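Thiol transferase (Phanerochaete chrysosporium, PDB 4F0B) probably acts as a glutathione transferase of the Ure2p class with thiol transferase activity, and binds oxidized glutathione in the crystal. Local coordinates at residues Ala23-Glu28 / Leu89-His94; Lys30-Gly35 / Asn99-Asp104. All blocks are in the same frame, centred on the assembly; numbering follows the deposited sequence. Where two conformers were deposited one is given.

Interaction 1 (Ala23-Glu28 / Leu89-His94); sequences AILLEE and LYLAQH
Behind Leu91, which meets Leu25 and Leu26, the rings of Tyr90 and His94 lie against each other within helix 84-95. In one of the two conformers of His94, and for that conformer alone, ND1 sits 3.4 Å above the tyrosine ring plane, over its centre, and CZ of Tyr90 lies over the middle of the imidazole at the same height. At the imidazole edge, in its plane, is the carbonyl of Tyr90: His94 ND1 donates to Tyr90 O at 2.9 Å with an N-H...O angle of 147°. His94 N reaches the same oxygen from the opposite face of the carbonyl plane, so in this conformer the oxygen accepts from two donors. The phenol tip is also held, by His76 and by Lys110 of the second subunit.

Toward helix 20-33 the contact is aliphatic. Chi1 of Leu25 (180°) swings CG away from the backbone N, and CD2 reaches to 3.8 Å from CB of Leu91, the two side chains sliding past each other in opposite directions. Leu26 crosses Leu91 at about a right angle, its CG 4.0 Å from CD1 of Leu91. The segment axes run nearly parallel, 14° apart, and come within 10.5 Å, a spacing bridged by the leucines. These are two helices of the thioredoxin-like domain of the GST fold; Ile178 of the all-helical domain packs on both Leu25 and Leu89. Carried by buried aliphatic carbons, the contact is consistent with stabilisation by close fit and exclusion of water, while Tyr90 OH and Gln93 NE2 bond to the second subunit.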
ATOM      1  N   ALA A  23     -12.201 -10.629   6.863  1.00  6.62           N
ATOM      2  CA  ALA A  23     -13.334 -11.318   7.493  1.00  7.15           C
ATOM      3  C   ALA A  23     -14.526 -10.368   7.620  1.00  7.22           C
ATOM      4  O   ALA A  23     -15.669 -10.765   7.426  1.00  7.89           O
ATOM      5  CB  ALA A  23     -12.943 -11.913   8.857  1.00 10.47           C
ATOM      6  N   ILE A  24     -14.247  -9.113   7.943  1.00  7.07           N
ATOM      7  CA  ILE A  24     -15.298  -8.102   7.955  1.00  6.73           C
ATOM      8  C   ILE A  24     -15.967  -8.000   6.578  1.00  6.78           C
ATOM      9  O   ILE A  24     -17.193  -8.090   6.493  1.00  7.30           O
ATOM     10  CB  ILE A  24     -14.755  -6.751   8.398  1.00  6.35           C
ATOM     11  CG1 ILE A  24     -14.387  -6.790   9.886  1.00  7.41           C
ATOM     12  CG2 ILE A  24     -15.800  -5.643   8.090  1.00  6.34           C
ATOM     13  CD1 ILE A  24     -13.577  -5.546  10.358  1.00  6.67           C
ATOM     14  N   LEU A  25     -15.182  -7.871   5.509  1.00  7.08           N
ATOM     15  CA  LEU A  25     -15.802  -7.823   4.202  1.00  7.30           C
ATOM     16  C   LEU A  25     -16.583  -9.102   3.871  1.00  7.20           C
ATOM     17  O   LEU A  25     -17.693  -9.016   3.357  1.00  7.89           O
ATOM     18  CB  LEU A  25     -14.761  -7.527   3.132  1.00  6.54           C
ATOM     19  CG  LEU A  25     -15.354  -7.465   1.715  1.00  7.14           C
ATOM     20  CD1 LEU A  25     -16.416  -6.394   1.550  1.00  8.52           C
ATOM     21  CD2 LEU A  25     -14.210  -7.257   0.738  1.00  7.82           C
ATOM     22  N   LEU A  26     -16.021 -10.282   4.168  1.00  8.17           N
ATOM     23  CA  LEU A  26     -16.750 -11.530   3.906  1.00  8.23           C
ATOM     24  C   LEU A  26     -18.099 -11.528   4.616  1.00  8.84           C
ATOM     25  O   LEU A  26     -19.109 -11.926   4.038  1.00  9.48           O
ATOM     26  CB  LEU A  26     -15.907 -12.733   4.337  1.00  8.43           C
ATOM     27  CG  LEU A  26     -14.733 -13.008   3.383  1.00  8.69           C
ATOM     28  CD1 LEU A  26     -13.676 -13.864   4.059  1.00  8.94           C
ATOM     29  CD2 LEU A  26     -15.252 -13.697   2.121  1.00 11.40           C
ATOM     30  N   GLU A  27     -18.147 -11.074   5.865  1.00  9.00           N
ATOM     31  CA  GLU A  27     -19.429 -11.039   6.567  1.00 10.38           C
ATOM     32  C   GLU A  27     -20.373  -9.960   6.016  1.00 10.16           C
ATOM     33  O   GLU A  27     -21.585 -10.179   5.971  1.00 10.42           O
ATOM     34  CB  GLU A  27     -19.213 -10.855   8.078  1.00  9.42           C
ATOM     35  CG  GLU A  27     -18.591 -12.066   8.787  1.00 11.12           C
ATOM     36  CD  GLU A  27     -19.484 -13.300   8.725  1.00 11.85           C
ATOM     37  OE1 GLU A  27     -20.743 -13.188   8.735  1.00 14.06           O
ATOM     38  OE2 GLU A  27     -18.951 -14.433   8.692  1.00 12.85           O
ATOM     39  N   GLU A  28     -19.841  -8.825   5.577  1.00  8.64           N
ATOM     40  CA  GLU A  28     -20.694  -7.816   4.935  1.00  8.63           C
ATOM     41  C   GLU A  28     -21.303  -8.369   3.652  1.00 10.00           C
ATOM     42  O   GLU A  28     -22.498  -8.183   3.381  1.00  9.89           O
ATOM     43  CB  GLU A  28     -19.921  -6.532   4.631  1.00  8.20           C
ATOM     44  CG  GLU A  28     -19.349  -5.783   5.856  1.00  8.10           C
ATOM     45  CD  GLU A  28     -20.383  -4.956   6.621  1.00  9.09           C
ATOM     46  OE1 GLU A  28     -21.584  -4.992   6.284  1.00 10.78           O
ATOM     47  OE2 GLU A  28     -19.958  -4.289   7.576  1.00  9.91           O
ATOM     48  N   LEU A  89      -9.999  -5.842  -2.509  1.00  5.50           N
ATOM     49  CA  LEU A  89     -10.317  -5.552  -3.918  1.00  5.92           C
ATOM     50  C   LEU A  89     -10.737  -6.816  -4.688  1.00  5.92           C
ATOM     51  O   LEU A  89     -11.688  -6.779  -5.458  1.00  7.88           O
ATOM     52  CB  LEU A  89      -9.119  -4.881  -4.598  1.00  5.08           C
ATOM     53  CG  LEU A  89      -8.935  -3.428  -4.118  1.00  4.26           C
ATOM     54  CD1 LEU A  89      -7.516  -3.008  -4.415  1.00  6.19           C
ATOM     55  CD2 LEU A  89      -9.884  -2.532  -4.863  1.00  6.73           C
ATOM     56  N   TYR A  90     -10.026  -7.921  -4.485  1.00  6.59           N
ATOM     57  CA  TYR A  90     -10.374  -9.172  -5.153  1.00  7.45           C
ATOM     58  C   TYR A  90     -11.771  -9.658  -4.774  1.00  6.92           C
ATOM     59  O   TYR A  90     -12.569 -10.042  -5.623  1.00  8.41           O
ATOM     60  CB  TYR A  90      -9.383 -10.264  -4.749  1.00  7.00           C
ATOM     61  CG  TYR A  90      -9.668 -11.584  -5.426  1.00  7.12           C
ATOM     62  CD1 TYR A  90      -9.143 -11.864  -6.695  1.00  8.25           C
ATOM     63  CD2 TYR A  90     -10.492 -12.548  -4.827  1.00  9.42           C
ATOM     64  CE1 TYR A  90      -9.433 -13.080  -7.337  1.00 11.86           C
ATOM     65  CE2 TYR A  90     -10.783 -13.753  -5.461  1.00  9.15           C
ATOM     66  CZ  TYR A  90     -10.258 -14.014  -6.719  1.00 10.48           C
ATOM     67  OH  TYR A  90     -10.542 -15.228  -7.347  1.00 11.98           O
ATOM     68  N   LEU A  91     -12.045  -9.665  -3.471  1.00  6.68           N
ATOM     69  CA  LEU A  91     -13.336 -10.158  -3.012  1.00  7.34           C
ATOM     70  C   LEU A  91     -14.448  -9.252  -3.508  1.00  7.94           C
ATOM     71  O   LEU A  91     -15.525  -9.743  -3.908  1.00  9.25           O
ATOM     72  CB  LEU A  91     -13.361 -10.259  -1.485  1.00  9.95           C
ATOM     73  CG  LEU A  91     -12.498 -11.373  -0.873  1.00  8.99           C
ATOM     74  CD1 LEU A  91     -12.471 -11.238   0.640  1.00 11.64           C
ATOM     75  CD2 LEU A  91     -13.045 -12.752  -1.265  1.00 11.02           C
ATOM     76  N   ALA A  92     -14.212  -7.949  -3.496  1.00  7.76           N
ATOM     77  CA  ALA A  92     -15.212  -7.042  -4.054  1.00  8.73           C
ATOM     78  C   ALA A  92     -15.459  -7.324  -5.532  1.00  9.45           C
ATOM     79  O   ALA A  92     -16.615  -7.403  -5.960  1.00 10.14           O
ATOM     80  CB  ALA A  92     -14.807  -5.586  -3.831  1.00  9.16           C
ATOM     81  N   GLN A  93     -14.398  -7.498  -6.310  1.00  8.49           N
ATOM     82  CA  GLN A  93     -14.570  -7.686  -7.744  1.00 11.34           C
ATOM     83  C   GLN A  93     -15.349  -8.966  -8.047  1.00 11.27           C
ATOM     84  O   GLN A  93     -16.163  -9.003  -8.963  1.00 14.76           O
ATOM     85  CB  GLN A  93     -13.202  -7.695  -8.457  1.00 13.58           C
ATOM     86  CG  GLN A  93     -13.302  -8.056  -9.968  1.00 24.19           C
ATOM     87  CD  GLN A  93     -11.950  -7.998 -10.705  1.00 32.66           C
ATOM     88  OE1 GLN A  93     -10.897  -7.975 -10.078  1.00 37.29           O
ATOM     89  NE2 GLN A  93     -11.989  -7.949 -12.036  1.00 33.87           N
ATOM     90  N   HIS A  94     -15.100  -9.989  -7.243  0.59  9.45           N
ATOM     91  CA  HIS A  94     -15.658 -11.312  -7.477  0.59  9.93           C
ATOM     92  C   HIS A  94     -17.032 -11.557  -6.848  0.59 10.79           C
ATOM     93  O   HIS A  94     -17.808 -12.368  -7.361  0.59 15.67           O
ATOM     94  CB  HIS A  94     -14.637 -12.358  -7.057  0.59 11.78           C
ATOM     95  CG  HIS A  94     -13.520 -12.489  -8.036  0.59 10.64           C
ATOM     96  ND1 HIS A  94     -12.463 -11.595  -8.097  0.59  9.49           N
ATOM     97  CD2 HIS A  94     -13.344 -13.361  -9.055  0.59 10.67           C
ATOM     98  CE1 HIS A  94     -11.676 -11.935  -9.105  0.59 11.67           C
ATOM     99  NE2 HIS A  94     -12.178 -13.012  -9.689  0.59 12.13           N
TER

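Interaction 2 (Lys30-Gly35 / Asn99-Asp104); sequences KAVYGG and NAFSRD
Val32 packs on Phe101 where the last turn of helix 20-33, in the thioredoxin-like domain of the GST fold, faces the linker to the helical domain. The apolar part is small. Chi1 of Val32 (166°) sets CG2 opposite the carbonyl carbon, from where it approaches the Phe101 ring obliquely, 3.8 Å from CZ, as the two side chains slide past each other in opposite directions. Each segment also lays an aliphatic group on its own ring: CG1 of Val32 is 3.6 Å above the middle of the Tyr33 ring, and CB of Ala100 covers one face of Phe101 nearer the rim.

The polar part centres on Asp96. Tyr33 OH passes 3.8 Å from Asn99 N without bonding to it; its hydrogen-bond partners are the Asp96 carboxylate and Glu98 N. That carboxylate also binds Ala100 N, Phe101 N and Ser102 OG, so one acid positions both the tyrosine tip and the linker turn.

Backbone geometry ends the helix at Gly34, where phi is positive (86°) and a CB would be jammed against Tyr33 O, which calls for glycine. Within the linker, Asn99 ND2 donates to Ser102 O at 3.1 Å, arriving from above the carbonyl plane, 63° out of it.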
ATOM      1  N   LYS A  30     -21.760 -11.627   2.949  1.00 11.36           N
ATOM      2  CA  LYS A  30     -22.732 -12.662   3.324  1.00 13.74           C
ATOM      3  C   LYS A  30     -24.092 -12.037   3.708  1.00 11.94           C
ATOM      4  O   LYS A  30     -25.146 -12.587   3.349  1.00 14.72           O
ATOM      5  CB  LYS A  30     -22.197 -13.533   4.470  1.00 14.93           C
ATOM      6  CG  LYS A  30     -21.090 -14.537   4.067  1.00 12.84           C
ATOM      7  CD  LYS A  30     -20.342 -15.077   5.280  1.00 14.87           C
ATOM      8  CE  LYS A  30     -21.266 -15.779   6.279  1.00 15.77           C
ATOM      9  NZ  LYS A  30     -20.469 -16.440   7.381  1.00 16.75           N
ATOM     10  N   ALA A  31     -24.076 -10.902   4.407  1.00 12.09           N
ATOM     11  CA  ALA A  31     -25.330 -10.284   4.835  1.00 15.28           C
ATOM     12  C   ALA A  31     -26.135  -9.705   3.676  1.00 16.57           C
ATOM     13  O   ALA A  31     -27.372  -9.659   3.739  1.00 20.18           O
ATOM     14  CB  ALA A  31     -25.072  -9.213   5.878  1.00 12.90           C
ATOM     15  N   VAL A  32     -25.460  -9.257   2.631  1.00 13.19           N
ATOM     16  CA  VAL A  32     -26.148  -8.690   1.469  1.00 13.35           C
ATOM     17  C   VAL A  32     -26.517  -9.736   0.411  1.00 13.27           C
ATOM     18  O   VAL A  32     -27.650  -9.726  -0.098  1.00 17.72           O
ATOM     19  CB  VAL A  32     -25.304  -7.558   0.835  1.00 13.44           C
ATOM     20  CG1 VAL A  32     -25.862  -7.202  -0.576  1.00 14.05           C
ATOM     21  CG2 VAL A  32     -25.278  -6.348   1.768  1.00 14.30           C
ATOM     22  N   TYR A  33     -25.609 -10.675   0.144  1.00 14.53           N
ATOM     23  CA  TYR A  33     -25.719 -11.614  -0.976  1.00 15.83           C
ATOM     24  C   TYR A  33     -25.978 -13.067  -0.597  1.00 16.61           C
ATOM     25  O   TYR A  33     -26.293 -13.880  -1.474  1.00 18.81           O
ATOM     26  CB  TYR A  33     -24.439 -11.579  -1.821  1.00 13.05           C
ATOM     27  CG  TYR A  33     -24.119 -10.219  -2.416  1.00 12.22           C
ATOM     28  CD1 TYR A  33     -24.843  -9.720  -3.491  1.00 16.96           C
ATOM     29  CD2 TYR A  33     -23.089  -9.441  -1.897  1.00 11.00           C
ATOM     30  CE1 TYR A  33     -24.584  -8.481  -4.041  1.00 14.75           C
ATOM     31  CE2 TYR A  33     -22.805  -8.193  -2.442  1.00 14.01           C
ATOM     32  CZ  TYR A  33     -23.549  -7.720  -3.514  1.00 12.75           C
ATOM     33  OH  TYR A  33     -23.279  -6.500  -4.070  1.00 13.65           O
ATOM     34  N   GLY A  34     -25.807 -13.400   0.676  1.00 15.03           N
ATOM     35  CA  GLY A  34     -25.997 -14.762   1.151  1.00 16.04           C
ATOM     36  C   GLY A  34     -24.746 -15.636   1.016  1.00 17.46           C
ATOM     37  O   GLY A  34     -24.774 -16.834   1.304  1.00 20.51           O
ATOM     38  N   GLY A  35     -23.634 -15.028   0.594  1.00 13.30           N
ATOM     39  CA  GLY A  35     -22.357 -15.716   0.449  1.00 15.01           C
ATOM     40  C   GLY A  35     -21.288 -14.698   0.052  1.00 16.86           C
ATOM     41  O   GLY A  35     -21.607 -13.515  -0.098  1.00 15.28           O
ATOM     42  N   ASN A  99     -22.065  -3.660  -6.198  1.00 12.33           N
ATOM     43  CA  ASN A  99     -21.236  -2.540  -5.738  1.00 14.26           C
ATOM     44  C   ASN A  99     -21.803  -1.861  -4.485  1.00 12.67           C
ATOM     45  O   ASN A  99     -21.945  -0.635  -4.397  1.00 14.98           O
ATOM     46  CB  ASN A  99     -21.015  -1.555  -6.895  1.00 18.15           C
ATOM     47  CG  ASN A  99     -20.107  -2.131  -7.972  1.00 21.26           C
ATOM     48  OD1 ASN A  99     -20.548  -2.417  -9.086  1.00 25.74           O
ATOM     49  ND2 ASN A  99     -18.849  -2.335  -7.632  1.00 21.83           N
ATOM     50  N   ALA A 100     -22.115  -2.694  -3.499  1.00 11.63           N
ATOM     51  CA  ALA A 100     -22.584  -2.189  -2.227  1.00 11.50           C
ATOM     52  C   ALA A 100     -21.444  -1.660  -1.367  1.00 11.52           C
ATOM     53  O   ALA A 100     -21.660  -0.773  -0.537  1.00 12.47           O
ATOM     54  CB  ALA A 100     -23.319  -3.257  -1.480  1.00 12.87           C
ATOM     55  N   PHE A 101     -20.230  -2.167  -1.592  1.00  9.17           N
ATOM     56  CA  PHE A 101     -19.067  -1.879  -0.735  1.00  8.50           C
ATOM     57  C   PHE A 101     -17.849  -1.473  -1.514  1.00  8.67           C
ATOM     58  O   PHE A 101     -16.744  -1.409  -0.955  1.00  8.00           O
ATOM     59  CB  PHE A 101     -18.705  -3.148   0.077  1.00 10.65           C
ATOM     60  CG  PHE A 101     -19.845  -3.664   0.904  1.00  9.02           C
ATOM     61  CD1 PHE A 101     -20.296  -2.936   1.992  1.00 10.23           C
ATOM     62  CD2 PHE A 101     -20.515  -4.826   0.572  1.00 10.16           C
ATOM     63  CE1 PHE A 101     -21.361  -3.362   2.761  1.00 10.23           C
ATOM     64  CE2 PHE A 101     -21.599  -5.281   1.342  1.00 11.44           C
ATOM     65  CZ  PHE A 101     -22.038  -4.546   2.443  1.00 11.88           C
ATOM     66  N   SER A 102     -18.013  -1.189  -2.799  1.00  9.17           N
ATOM     67  CA  SER A 102     -16.851  -0.994  -3.657  1.00  8.47           C
ATOM     68  C   SER A 102     -17.285  -0.339  -4.941  1.00 10.01           C
ATOM     69  O   SER A 102     -18.465  -0.394  -5.300  1.00 13.24           O
ATOM     70  CB  SER A 102     -16.213  -2.353  -3.992  1.00  8.75           C
ATOM     71  OG  SER A 102     -17.127  -3.175  -4.746  1.00  9.86           O
ATOM     72  N   ARG A 103     -16.359   0.284  -5.657  0.57 10.59           N
ATOM     73  CA  ARG A 103     -16.702   0.934  -6.916  0.57  9.78           C
ATOM     74  C   ARG A 103     -16.163   0.103  -8.087  0.57 11.28           C
ATOM     75  O   ARG A 103     -15.125  -0.532  -7.959  0.57 14.07           O
ATOM     76  CB  ARG A 103     -16.116   2.353  -6.953  0.57 13.22           C
ATOM     77  CG  ARG A 103     -16.291   3.180  -5.680  0.57 18.54           C
ATOM     78  CD  ARG A 103     -17.678   3.088  -5.114  0.57 22.30           C
ATOM     79  NE  ARG A 103     -17.866   3.950  -3.940  0.57 26.85           N
ATOM     80  CZ  ARG A 103     -17.597   3.597  -2.680  0.57 22.37           C
ATOM     81  NH1 ARG A 103     -17.129   2.389  -2.395  0.57 15.49           N
ATOM     82  NH2 ARG A 103     -17.838   4.440  -1.697  0.57 11.44           N
ATOM     83  N   ASP A 104     -16.881   0.092  -9.216  1.00 13.20           N
ATOM     84  CA  ASP A 104     -16.506  -0.680 -10.390  1.00 14.51           C
ATOM     85  C   ASP A 104     -15.507   0.084 -11.278  1.00 12.38           C
ATOM     86  O   ASP A 104     -15.748   1.230 -11.634  1.00 12.12           O
ATOM     87  CB  ASP A 104     -17.744  -1.031 -11.196  1.00 15.88           C
ATOM     88  CG  ASP A 104     -17.403  -1.934 -12.323  1.00 18.67           C
ATOM     89  OD1 ASP A 104     -17.273  -3.143 -12.052  1.00 26.43           O
ATOM     90  OD2 ASP A 104     -17.183  -1.419 -13.430  1.00 20.31           O
TER

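From the N terminus, helix 20-33 supplies first the 23-28 segment and then, about two turns further on, 30-35, which runs off the helix end; after the other three strands of the sheet (38-42, 73-76 and 79-82) come 89-94, on helix 84-95, and the linker segment 99-104 beyond it. Interaction 1 closes a loop of 60 intervening residues and interaction 2 one of 63, and because their segments alternate the loops cross. Both therefore bind the same helix to successive parts of the chain: the neighbouring helix of the thioredoxin-like domain, then the linker leading to helix 109-139. The two contacts also touch, with Ala92 CB 3.5 Å from Ser102 OG and Glu28 CB 3.6 Å from Phe101 CZ.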